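Local coordinates for adhesin (Streptococcus sanguinis SK1 = NCTC 7863, PDB 6VT2), which binds sialylated glycans through two tandem Siglec-like modules and so probably attaches the streptococcal surface to host sialoglycoconjugates, at residues Thr298-Ala303 with Ala313-Ile318; Pro205-Glu210 with Ala224-Tyr229; Gly211-Phe216 with Arg317-Asn322. All blocks are in the same frame, centred on the assembly; numbering follows the deposited sequence.

Interaction 1. Residues Thr298-Ala303 with Ala313-Ile318. With SIA (N-acetyl-alpha-neuraminic acid), chain C.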
loop_
_atom_site.group_PDB
_atom_site.type_symbol
_atom_site.label_atom_id
_atom_site.label_comp_id
_atom_site.label_asym_id
_atom_site.label_seq_id
_atom_site.Cartn_x
_atom_site.Cartn_y
_atom_site.Cartn_z
ATOM N N THR A 298 14.873 -8.385 -30.623
ATOM C CA THR A 298 15.022 -7.047 -30.046
ATOM C C THR A 298 13.680 -6.350 -30.092
ATOM O O THR A 298 13.138 -6.109 -31.175
ATOM C CB THR A 298 16.061 -6.260 -30.818
ATOM O OG1 THR A 298 17.288 -7.030 -30.869
ATOM C CG2 THR A 298 16.328 -4.901 -30.068
ATOM N N PHE A 299 13.089 -6.177 -28.926
ATOM C CA PHE A 299 11.768 -5.619 -28.760
ATOM C C PHE A 299 11.864 -4.141 -28.452
ATOM O O PHE A 299 12.863 -3.661 -27.918
ATOM C CB PHE A 299 11.030 -6.307 -27.604
ATOM C CG PHE A 299 10.824 -7.764 -27.802
ATOM C CD1 PHE A 299 11.783 -8.670 -27.385
ATOM C CD2 PHE A 299 9.690 -8.241 -28.383
ATOM C CE1 PHE A 299 11.632 -10.002 -27.581
ATOM C CE2 PHE A 299 9.495 -9.599 -28.518
ATOM C CZ PHE A 299 10.484 -10.484 -28.138
ATOM N N LYS A 300 10.754 -3.458 -28.691
ATOM C CA LYS A 300 10.594 -2.072 -28.295
ATOM C C LYS A 300 9.277 -2.011 -27.548
ATOM O O LYS A 300 8.236 -2.460 -28.049
ATOM C CB LYS A 300 10.596 -1.157 -29.541
ATOM C CG LYS A 300 11.945 -1.202 -30.301
ATOM C CD LYS A 300 12.191 0.040 -31.122
ATOM C CE LYS A 300 11.229 0.164 -32.305
ATOM N NZ LYS A 300 11.185 1.567 -32.845
ATOM N N VAL A 301 9.305 -1.416 -26.381
ATOM C CA VAL A 301 8.126 -1.307 -25.538
ATOM C C VAL A 301 7.947 0.160 -25.166
ATOM O O VAL A 301 8.917 0.885 -24.939
ATOM C CB VAL A 301 8.228 -2.229 -24.304
ATOM C CG1 VAL A 301 9.366 -1.823 -23.393
ATOM C CG2 VAL A 301 6.921 -2.271 -23.638
ATOM N N ARG A 302 6.718 0.571 -25.101
ATOM C CA ARG A 302 6.310 1.875 -24.599
ATOM C C ARG A 302 5.241 1.693 -23.518
ATOM O O ARG A 302 4.516 0.690 -23.492
ATOM C CB ARG A 302 5.691 2.711 -25.701
ATOM C CG ARG A 302 6.562 3.022 -26.850
ATOM C CD ARG A 302 5.751 3.710 -27.972
ATOM N NE ARG A 302 6.597 4.015 -29.126
ATOM C CZ ARG A 302 7.229 5.180 -29.284
ATOM N NH1 ARG A 302 7.093 6.148 -28.365
ATOM N NH2 ARG A 302 7.957 5.380 -30.341
ATOM N N ALA A 303 5.131 2.638 -22.604
ATOM C CA ALA A 303 4.106 2.585 -21.569
ATOM C C ALA A 303 3.507 3.985 -21.484
ATOM O O ALA A 303 4.195 4.981 -21.692
ATOM C CB ALA A 303 4.634 2.122 -20.225
ATOM N N ALA A 313 10.102 4.564 -27.113
ATOM C CA ALA A 313 10.293 3.139 -27.328
ATOM C C ALA A 313 11.577 2.718 -26.665
ATOM O O ALA A 313 12.618 3.308 -26.914
ATOM C CB ALA A 313 10.348 2.833 -28.814
ATOM N N LYS A 314 11.493 1.727 -25.780
ATOM C CA LYS A 314 12.609 1.268 -24.972
ATOM C C LYS A 314 12.884 -0.183 -25.355
ATOM O O LYS A 314 11.974 -0.901 -25.535
ATOM C CB LYS A 314 12.228 1.343 -23.500
ATOM C CG LYS A 314 11.728 2.715 -23.102
ATOM C CD LYS A 314 12.850 3.652 -22.960
ATOM C CE LYS A 314 12.427 5.079 -22.664
ATOM N NZ LYS A 314 13.568 5.987 -22.900
ATOM N N ILE A 315 14.152 -0.527 -25.432
ATOM C CA ILE A 315 14.610 -1.831 -25.946
ATOM C C ILE A 315 14.746 -2.828 -24.809
ATOM O O ILE A 315 15.110 -2.453 -23.802
ATOM C CB ILE A 315 16.011 -1.693 -26.558
ATOM C CG1 ILE A 315 15.902 -0.790 -27.773
ATOM C CG2 ILE A 315 16.673 -3.017 -26.916
ATOM C CD1 ILE A 315 15.070 -1.349 -28.821
ATOM N N PHE A 316 14.367 -4.053 -25.066
ATOM C CA PHE A 316 14.797 -5.219 -24.297
ATOM C C PHE A 316 14.924 -6.345 -25.309
ATOM O O PHE A 316 14.467 -6.227 -26.449
ATOM C CB PHE A 316 13.873 -5.577 -23.151
ATOM C CG PHE A 316 12.593 -6.110 -23.568
ATOM C CD1 PHE A 316 11.588 -5.294 -23.934
ATOM C CD2 PHE A 316 12.358 -7.457 -23.606
ATOM C CE1 PHE A 316 10.372 -5.774 -24.371
ATOM C CE2 PHE A 316 11.144 -7.948 -24.034
ATOM C CZ PHE A 316 10.129 -7.118 -24.382
ATOM N N ARG A 317 15.670 -7.388 -24.932
ATOM C CA ARG A 317 15.859 -8.492 -25.841
ATOM C C ARG A 317 15.592 -9.814 -25.168
ATOM O O ARG A 317 15.744 -9.966 -23.974
ATOM C CB ARG A 317 17.304 -8.555 -26.398
ATOM C CG ARG A 317 17.783 -7.186 -26.940
ATOM C CD ARG A 317 19.034 -7.293 -27.765
ATOM N NE ARG A 317 20.125 -7.814 -26.991
ATOM C CZ ARG A 317 21.333 -8.030 -27.517
ATOM N NH1 ARG A 317 21.562 -7.753 -28.795
ATOM N NH2 ARG A 317 22.278 -8.526 -26.767
ATOM N N ILE A 318 15.176 -10.744 -25.976
ATOM C CA ILE A 318 15.273 -12.159 -25.662
ATOM C C ILE A 318 16.467 -12.670 -26.424
ATOM O O ILE A 318 16.528 -12.503 -27.635
ATOM C CB ILE A 318 13.980 -12.906 -26.016
ATOM C CG1 ILE A 318 12.972 -12.564 -24.953
ATOM C CG2 ILE A 318 14.233 -14.441 -26.095
ATOM C CD1 ILE A 318 11.567 -13.049 -25.290
HETATM C C1 SIA C . 16.346 -8.407 -33.892
HETATM C C2 SIA C . 16.456 -8.641 -35.461
HETATM C C3 SIA C . 17.637 -9.526 -35.886
HETATM C C4 SIA C . 17.512 -10.951 -35.350
HETATM C C5 SIA C . 16.178 -11.577 -35.772
HETATM C C6 SIA C . 15.000 -10.624 -35.446
HETATM C C7 SIA C . 13.664 -11.048 -36.087
HETATM C C8 SIA C . 12.645 -9.889 -35.967
HETATM C C9 SIA C . 11.237 -10.333 -36.343
HETATM C C10 SIA C . 15.879 -14.041 -35.689
HETATM C C11 SIA C . 15.700 -15.269 -34.790
HETATM N N5 SIA C . 15.991 -12.844 -35.063
HETATM O O1A SIA C . 15.159 -8.388 -33.458
HETATM O O1B SIA C . 17.409 -8.238 -33.259
HETATM O O4 SIA C . 18.557 -11.813 -35.836
HETATM O O6 SIA C . 15.238 -9.307 -35.942
HETATM O O7 SIA C . 13.872 -11.449 -37.434
HETATM O O8 SIA C . 12.677 -9.320 -34.657
HETATM O O9 SIA C . 10.399 -9.184 -36.502
HETATM O O10 SIA C . 15.922 -14.144 -36.908
HETATM O O HOH W 1 19.870 -6.302 -30.907
#

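Interaction 2. Residues Pro205-Glu210 with Ala224-Tyr229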
loop_
_atom_site.group_PDB
_atom_site.type_symbol
_atom_site.label_atom_id
_atom_site.label_comp_id
_atom_site.label_asym_id
_atom_site.label_seq_id
_atom_site.Cartn_x
_atom_site.Cartn_y
_atom_site.Cartn_z
ATOM N N PRO A 205 6.040 7.212 -18.205
ATOM C CA PRO A 205 6.430 6.012 -17.459
ATOM C C PRO A 205 7.845 5.566 -17.799
ATOM O O PRO A 205 8.373 5.857 -18.872
ATOM C CB PRO A 205 5.424 4.966 -17.927
ATOM C CG PRO A 205 4.199 5.744 -18.367
ATOM C CD PRO A 205 4.773 7.016 -18.922
ATOM N N VAL A 206 8.404 4.802 -16.868
ATOM C CA VAL A 206 9.758 4.310 -16.922
ATOM C C VAL A 206 9.699 2.790 -17.056
ATOM O O VAL A 206 8.985 2.115 -16.293
ATOM C CB VAL A 206 10.553 4.686 -15.671
ATOM C CG1 VAL A 206 11.919 4.000 -15.707
ATOM C CG2 VAL A 206 10.695 6.168 -15.565
ATOM N N PHE A 207 10.498 2.262 -17.992
ATOM C CA PHE A 207 10.706 0.816 -18.190
ATOM C C PHE A 207 11.957 0.462 -17.417
ATOM O O PHE A 207 13.083 0.793 -17.829
ATOM C CB PHE A 207 10.797 0.473 -19.669
ATOM C CG PHE A 207 11.149 -0.967 -19.945
ATOM C CD1 PHE A 207 10.648 -1.981 -19.172
ATOM C CD2 PHE A 207 11.971 -1.271 -21.003
ATOM C CE1 PHE A 207 10.957 -3.280 -19.453
ATOM C CE2 PHE A 207 12.323 -2.603 -21.266
ATOM C CZ PHE A 207 11.806 -3.580 -20.506
ATOM N N VAL A 208 11.762 -0.188 -16.277
ATOM C CA VAL A 208 12.887 -0.489 -15.403
ATOM C C VAL A 208 13.925 -1.388 -16.080
ATOM O O VAL A 208 15.130 -1.280 -15.823
ATOM C CB VAL A 208 12.338 -1.135 -14.126
ATOM C CG1 VAL A 208 13.484 -1.568 -13.248
ATOM C CG2 VAL A 208 11.412 -0.226 -13.408
ATOM N N ASP A 209 13.490 -2.309 -16.929
ATOM C CA ASP A 209 14.377 -3.300 -17.517
ATOM C C ASP A 209 14.907 -2.889 -18.889
ATOM O O ASP A 209 15.327 -3.735 -19.681
ATOM C CB ASP A 209 13.617 -4.633 -17.529
ATOM C CG ASP A 209 13.301 -5.113 -16.133
ATOM O OD1 ASP A 209 14.260 -5.400 -15.376
ATOM O OD2 ASP A 209 12.112 -5.122 -15.725
ATOM N N GLU A 210 14.910 -1.589 -19.188
ATOM C CA GLU A 210 15.457 -1.125 -20.442
ATOM C C GLU A 210 16.854 -1.654 -20.626
ATOM O O GLU A 210 17.671 -1.565 -19.709
ATOM C CB GLU A 210 15.458 0.405 -20.452
ATOM C CG GLU A 210 16.014 0.925 -21.725
ATOM C CD GLU A 210 16.070 2.468 -21.784
ATOM O OE1 GLU A 210 15.678 3.130 -20.790
ATOM O OE2 GLU A 210 16.475 2.954 -22.835
ATOM N N ALA A 224 10.121 -14.069 -18.735
ATOM C CA ALA A 224 10.777 -12.769 -18.574
ATOM C C ALA A 224 9.804 -11.912 -17.770
ATOM O O ALA A 224 8.657 -11.792 -18.163
ATOM C CB ALA A 224 11.110 -12.127 -19.919
ATOM N N GLU A 225 10.268 -11.248 -16.716
ATOM C CA GLU A 225 9.414 -10.308 -15.972
ATOM C C GLU A 225 9.938 -8.915 -16.293
ATOM O O GLU A 225 11.078 -8.684 -16.085
ATOM C CB GLU A 225 9.455 -10.516 -14.475
ATOM C CG GLU A 225 8.730 -11.775 -14.096
ATOM C CD GLU A 225 8.663 -11.946 -12.613
ATOM O OE1 GLU A 225 7.640 -12.394 -12.116
ATOM O OE2 GLU A 225 9.638 -11.617 -11.978
ATOM N N LEU A 226 9.071 -8.047 -16.758
ATOM C CA LEU A 226 9.440 -6.698 -17.179
ATOM C C LEU A 226 8.765 -5.751 -16.194
ATOM O O LEU A 226 7.630 -5.954 -15.950
ATOM C CB LEU A 226 8.904 -6.438 -18.571
ATOM C CG LEU A 226 9.799 -6.929 -19.686
ATOM C CD1 LEU A 226 9.865 -8.444 -19.687
ATOM C CD2 LEU A 226 9.277 -6.424 -20.999
ATOM N N HIS A 227 9.455 -4.684 -15.807
ATOM C CA HIS A 227 8.779 -3.900 -14.695
ATOM C C HIS A 227 8.706 -2.454 -15.201
ATOM O O HIS A 227 9.614 -2.031 -15.816
ATOM C CB HIS A 227 9.619 -4.002 -13.415
ATOM C CG HIS A 227 9.837 -5.375 -12.874
ATOM N ND1 HIS A 227 10.643 -6.283 -13.468
ATOM C CD2 HIS A 227 9.427 -5.980 -11.774
ATOM C CE1 HIS A 227 10.678 -7.385 -12.781
ATOM N NE2 HIS A 227 9.931 -7.225 -11.748
ATOM N N PHE A 228 7.629 -1.769 -14.879
ATOM C CA PHE A 228 7.354 -0.392 -15.282
ATOM C C PHE A 228 6.851 0.376 -14.073
ATOM O O PHE A 228 6.160 -0.178 -13.232
ATOM C CB PHE A 228 6.303 -0.326 -16.348
ATOM C CG PHE A 228 6.578 -1.182 -17.567
ATOM C CD1 PHE A 228 6.254 -2.521 -17.584
ATOM C CD2 PHE A 228 7.135 -0.628 -18.694
ATOM C CE1 PHE A 228 6.466 -3.296 -18.726
ATOM C CE2 PHE A 228 7.398 -1.396 -19.786
ATOM C CZ PHE A 228 7.080 -2.711 -19.825
ATOM N N TYR A 229 7.151 1.670 -14.008
ATOM C CA TYR A 229 6.503 2.509 -13.013
ATOM C C TYR A 229 6.299 3.889 -13.603
ATOM O O TYR A 229 6.789 4.229 -14.670
ATOM C CB TYR A 229 7.314 2.602 -11.727
ATOM C CG TYR A 229 8.584 3.363 -11.828
ATOM C CD1 TYR A 229 8.610 4.727 -11.584
ATOM C CD2 TYR A 229 9.787 2.715 -12.122
ATOM C CE1 TYR A 229 9.814 5.405 -11.626
ATOM C CE2 TYR A 229 10.966 3.389 -12.178
ATOM C CZ TYR A 229 10.978 4.726 -11.936
ATOM O OH TYR A 229 12.184 5.386 -12.031
#

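Interaction 3. Residues Gly211-Phe216 with Arg317-Asn322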
loop_
_atom_site.group_PDB
_atom_site.type_symbol
_atom_site.label_atom_id
_atom_site.label_comp_id
_atom_site.label_asym_id
_atom_site.label_seq_id
_atom_site.Cartn_x
_atom_site.Cartn_y
_atom_site.Cartn_z
ATOM N N GLY A 211 17.104 -2.234 -21.803
ATOM C CA GLY A 211 18.411 -2.768 -22.148
ATOM C C GLY A 211 18.666 -4.178 -21.683
ATOM O O GLY A 211 19.750 -4.707 -21.937
ATOM N N ARG A 212 17.741 -4.780 -20.945
ATOM C CA ARG A 212 17.978 -6.081 -20.380
ATOM C C ARG A 212 17.889 -7.165 -21.449
ATOM O O ARG A 212 16.997 -7.170 -22.297
ATOM C CB ARG A 212 16.942 -6.372 -19.299
ATOM C CG ARG A 212 17.115 -7.668 -18.579
ATOM C CD ARG A 212 16.438 -7.575 -17.233
ATOM N NE ARG A 212 16.482 -8.850 -16.556
ATOM C CZ ARG A 212 15.721 -9.180 -15.543
ATOM N NH1 ARG A 212 14.862 -8.286 -15.063
ATOM N NH2 ARG A 212 15.815 -10.387 -15.016
ATOM N N ASP A 213 18.760 -8.152 -21.320
ATOM C CA ASP A 213 18.718 -9.334 -22.149
ATOM C C ASP A 213 18.173 -10.460 -21.297
ATOM O O ASP A 213 18.756 -10.815 -20.273
ATOM C CB ASP A 213 20.107 -9.702 -22.643
ATOM C CG ASP A 213 20.549 -8.865 -23.798
ATOM O OD1 ASP A 213 19.736 -8.056 -24.309
ATOM O OD2 ASP A 213 21.719 -9.015 -24.189
ATOM N N TYR A 214 17.052 -10.996 -21.694
ATOM C CA TYR A 214 16.469 -12.152 -21.033
ATOM C C TYR A 214 16.852 -13.404 -21.762
ATOM O O TYR A 214 16.602 -13.515 -22.961
ATOM C CB TYR A 214 14.962 -11.988 -20.978
ATOM C CG TYR A 214 14.465 -10.846 -20.167
ATOM C CD1 TYR A 214 14.127 -11.001 -18.840
ATOM C CD2 TYR A 214 14.237 -9.607 -20.772
ATOM C CE1 TYR A 214 13.574 -9.917 -18.148
ATOM C CE2 TYR A 214 13.704 -8.541 -20.051
ATOM C CZ TYR A 214 13.429 -8.710 -18.751
ATOM O OH TYR A 214 12.881 -7.676 -18.028
ATOM N N ILE A 215 17.501 -14.310 -21.053
ATOM C CA ILE A 215 18.028 -15.493 -21.683
ATOM C C ILE A 215 16.941 -16.532 -21.695
ATOM O O ILE A 215 16.353 -16.817 -20.649
ATOM C CB ILE A 215 19.227 -16.026 -20.928
ATOM C CG1 ILE A 215 20.373 -15.073 -21.035
ATOM C CG2 ILE A 215 19.660 -17.338 -21.567
ATOM C CD1 ILE A 215 21.502 -15.417 -20.002
ATOM N N PHE A 216 16.712 -17.126 -22.867
ATOM C CA PHE A 216 15.793 -18.235 -23.015
ATOM C C PHE A 216 16.603 -19.380 -23.564
ATOM O O PHE A 216 17.209 -19.266 -24.620
ATOM C CB PHE A 216 14.624 -17.897 -23.941
ATOM C CG PHE A 216 13.552 -17.134 -23.264
ATOM C CD1 PHE A 216 13.721 -15.837 -22.787
ATOM C CD2 PHE A 216 12.309 -17.723 -23.125
ATOM C CE1 PHE A 216 12.653 -15.185 -22.159
ATOM C CE2 PHE A 216 11.310 -17.090 -22.436
ATOM C CZ PHE A 216 11.479 -15.825 -22.008
ATOM N N ARG A 317 15.670 -7.388 -24.932
ATOM C CA ARG A 317 15.859 -8.492 -25.841
ATOM C C ARG A 317 15.592 -9.814 -25.168
ATOM O O ARG A 317 15.744 -9.966 -23.974
ATOM C CB ARG A 317 17.304 -8.555 -26.398
ATOM C CG ARG A 317 17.783 -7.186 -26.940
ATOM C CD ARG A 317 19.034 -7.293 -27.765
ATOM N NE ARG A 317 20.125 -7.814 -26.991
ATOM C CZ ARG A 317 21.333 -8.030 -27.517
ATOM N NH1 ARG A 317 21.562 -7.753 -28.795
ATOM N NH2 ARG A 317 22.278 -8.526 -26.767
ATOM N N ILE A 318 15.176 -10.744 -25.976
ATOM C CA ILE A 318 15.273 -12.159 -25.662
ATOM C C ILE A 318 16.467 -12.670 -26.424
ATOM O O ILE A 318 16.528 -12.503 -27.635
ATOM C CB ILE A 318 13.980 -12.906 -26.016
ATOM C CG1 ILE A 318 12.972 -12.564 -24.953
ATOM C CG2 ILE A 318 14.233 -14.441 -26.095
ATOM C CD1 ILE A 318 11.567 -13.049 -25.290
ATOM N N VAL A 319 17.368 -13.380 -25.736
ATOM C CA VAL A 319 18.569 -13.948 -26.330
ATOM C C VAL A 319 18.523 -15.447 -26.116
ATOM O O VAL A 319 18.294 -15.912 -25.005
ATOM C CB VAL A 319 19.852 -13.330 -25.763
ATOM C CG1 VAL A 319 21.054 -14.015 -26.351
ATOM C CG2 VAL A 319 19.825 -11.821 -26.113
ATOM N N PHE A 320 18.740 -16.187 -27.178
ATOM C CA PHE A 320 18.624 -17.639 -27.146
ATOM C C PHE A 320 19.924 -18.229 -26.633
ATOM O O PHE A 320 21.019 -17.759 -26.954
ATOM C CB PHE A 320 18.331 -18.228 -28.529
ATOM C CG PHE A 320 17.280 -17.527 -29.333
ATOM C CD1 PHE A 320 16.284 -16.735 -28.767
ATOM C CD2 PHE A 320 17.271 -17.704 -30.673
ATOM C CE1 PHE A 320 15.356 -16.076 -29.577
ATOM C CE2 PHE A 320 16.347 -17.077 -31.476
ATOM C CZ PHE A 320 15.404 -16.252 -30.915
ATOM N N ALA A 321 19.807 -19.269 -25.868
ATOM C CA ALA A 321 20.967 -20.021 -25.416
ATOM C C ALA A 321 20.762 -21.502 -25.636
ATOM O O ALA A 321 19.669 -22.028 -25.527
ATOM C CB ALA A 321 21.232 -19.750 -23.963
ATOM N N ASN A 322 21.865 -22.181 -25.877
ATOM C CA ASN A 322 21.827 -23.623 -25.962
ATOM C C ASN A 322 21.744 -24.186 -24.569
ATOM O O ASN A 322 22.340 -23.648 -23.630
ATOM C CB ASN A 322 23.083 -24.153 -26.622
ATOM C CG ASN A 322 23.210 -23.750 -28.032
ATOM O OD1 ASN A 322 22.280 -23.881 -28.827
ATOM N ND2 ASN A 322 24.353 -23.242 -28.381
#

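Interaction 1. Residues Thr298-Ala303 with Ala313-Ile318
The rings of F299 and F316 lie nearly parallel, 8° apart, but slid so that they barely overlap; what covers the F316 face is the F299 methylene, CB lying 3.3 Å from F316 CE1. F316 CG stands between its backbone N and carbonyl carbon (chi1 70°), its ring facing F299 CB. V301 CB meets the same ring at its edge, and F299 CE1 rests on I318 CD1, so aromatic and branched residues fill this buried side. Between the antiparallel strands, F299 pairs with F316 and V301 with K314 through two backbone hydrogen bonds each. The opposite face, carrying T298, K300, I315 and R317, is more open and polar. I315 CD1 presses on K300 CG at 3.5 Å, while the lysine amine goes on to D243. T298 grips the sialic acid carboxylate twice, N to O1A at 2.8 Å and OG1 to O1B at 2.7 Å; a water links OG1 to NH1 of R317, whose main partner is D213. Threonine suits the place: its hydroxyl donates to the carboxylate and accepts from the water, while CG2 stays on I315 CG2. Helix 244-255 lies against F299 and I318 of this 296-305/314-321 hairpin, while strand 222-229 packs on V301 and F316.

Interaction 2. Residues Pro205-Glu210 with Ala224-Tyr229
D209 OD2 takes two donors from one residue, H227: the imidazole ND1 at 2.9 Å and the backbone N at 2.7 Å, the latter a weak, bent bond. The ND1 bond is the straighter, at 158°; it reaches the syn lone pair of OD2 and lies in the plane of the imidazole, although carboxylate and ring planes are turned 57° apart. Aspartate suits this place because its short side chain can reach back from the type I turn F207-E210 to the adjoining strand, where the carboxylate meets the backbone N of H227. Before the turn the chains pair as antiparallel strands. V206 and Y229 exchange two backbone hydrogen bonds, and V208 N adds a third, to H227 O. On one side V206 stands beside Y229 with its CB over the phenol face, 3.7 Å from CE2, while V208 CG2 touches the ring edge at CD2. Y229 CG sits between backbone N and carbonyl carbon (chi1 69°), and the ring beyond it meets both valines. On the buried side F207 CD1 lies over the face of F228, 3.4 Å from CE2, and F207 CE1 packs on L226 CG. The F207 ring also covers the backbone of its own turn at E210 N. V301 of strand 296-305 touches both phenylalanines. With OD1 of D209 in a salt bridge to R212, the carboxylate is held at both oxygens; its charge would be expected to favour a proton on H227 ND1 and perhaps to raise the affinity of the ring for a second one.

Interaction 3. Residues Gly211-Phe216 with Arg317-Asn322
D213 and R317 stand side by side and meet in a two-pronged salt bridge: NE of R317 binds D213 OD1 at 2.7 Å, and NH2 binds OD2 at 2.7 Å. Both bonds are almost straight, and both oxygens lie close to the guanidinium plane, although the carboxylate is turned 25° against it. A bend at chi3 (-61°) sets NE, which meets OD1; NH2 meets OD2 beside it. V319 CG2 lies beside the carboxylate, 3.8 Å from D213 CG, and further along this face I215 CG2 touches A321 CB. On the other face F216 CD1 packs on I318 CG2 at 3.6 Å, a branched aliphatic chain against an aromatic ring, two apolar groups suited to the buried face. Y214 turns its ring edge to R317 O, with the side chain of R212 laid over its face. The backbone ladder sets the register that brings these side chains together. R317 N binds R212 O, R317 O receives Y214 N, V319 N binds Y214 O, F216 N binds V319 O and A321 N binds F216 O, five backbone bonds in all. Farther out, R212 NH1 is held by D209, Y214 OH by the carbonyl of E225, and the F320 ring meets Y297 edge-to-face and touches the sialic acid. This parallel pair forms one border of the mixed sheet of the Siglec-like, immunoglobulin-related module, strand 213-217 lying outermost beside 314-321. The paired charges of D213, on the outermost strand, and R317, on its inner neighbour, probably offset each other on this partly exposed face.

Overall arrangement
Interactions 1 and 3 build on the same strand, 314-321, which pairs antiparallel with 296-305 on one side and parallel with 213-217 on the other; interaction 2 belongs to the facing sheet. The two sheets meet through aromatic and aliphatic side chains: V301 on F207, F316 on L226, and Y214 on A224 and L226. Interactions 1 and 3 turn an apolar face inward and a more polar one outward; interaction 2 has apolar contacts on both faces, with its buried carboxylate, D209, at the turn. The polar chemistry differs: sialic acid recognition in interaction 1, a histidine-carboxylate bond in interaction 2, and a salt bridge between outermost strand 213-217 and its neighbour in interaction 3. The turn closing 205-210 leads straight into 211-216.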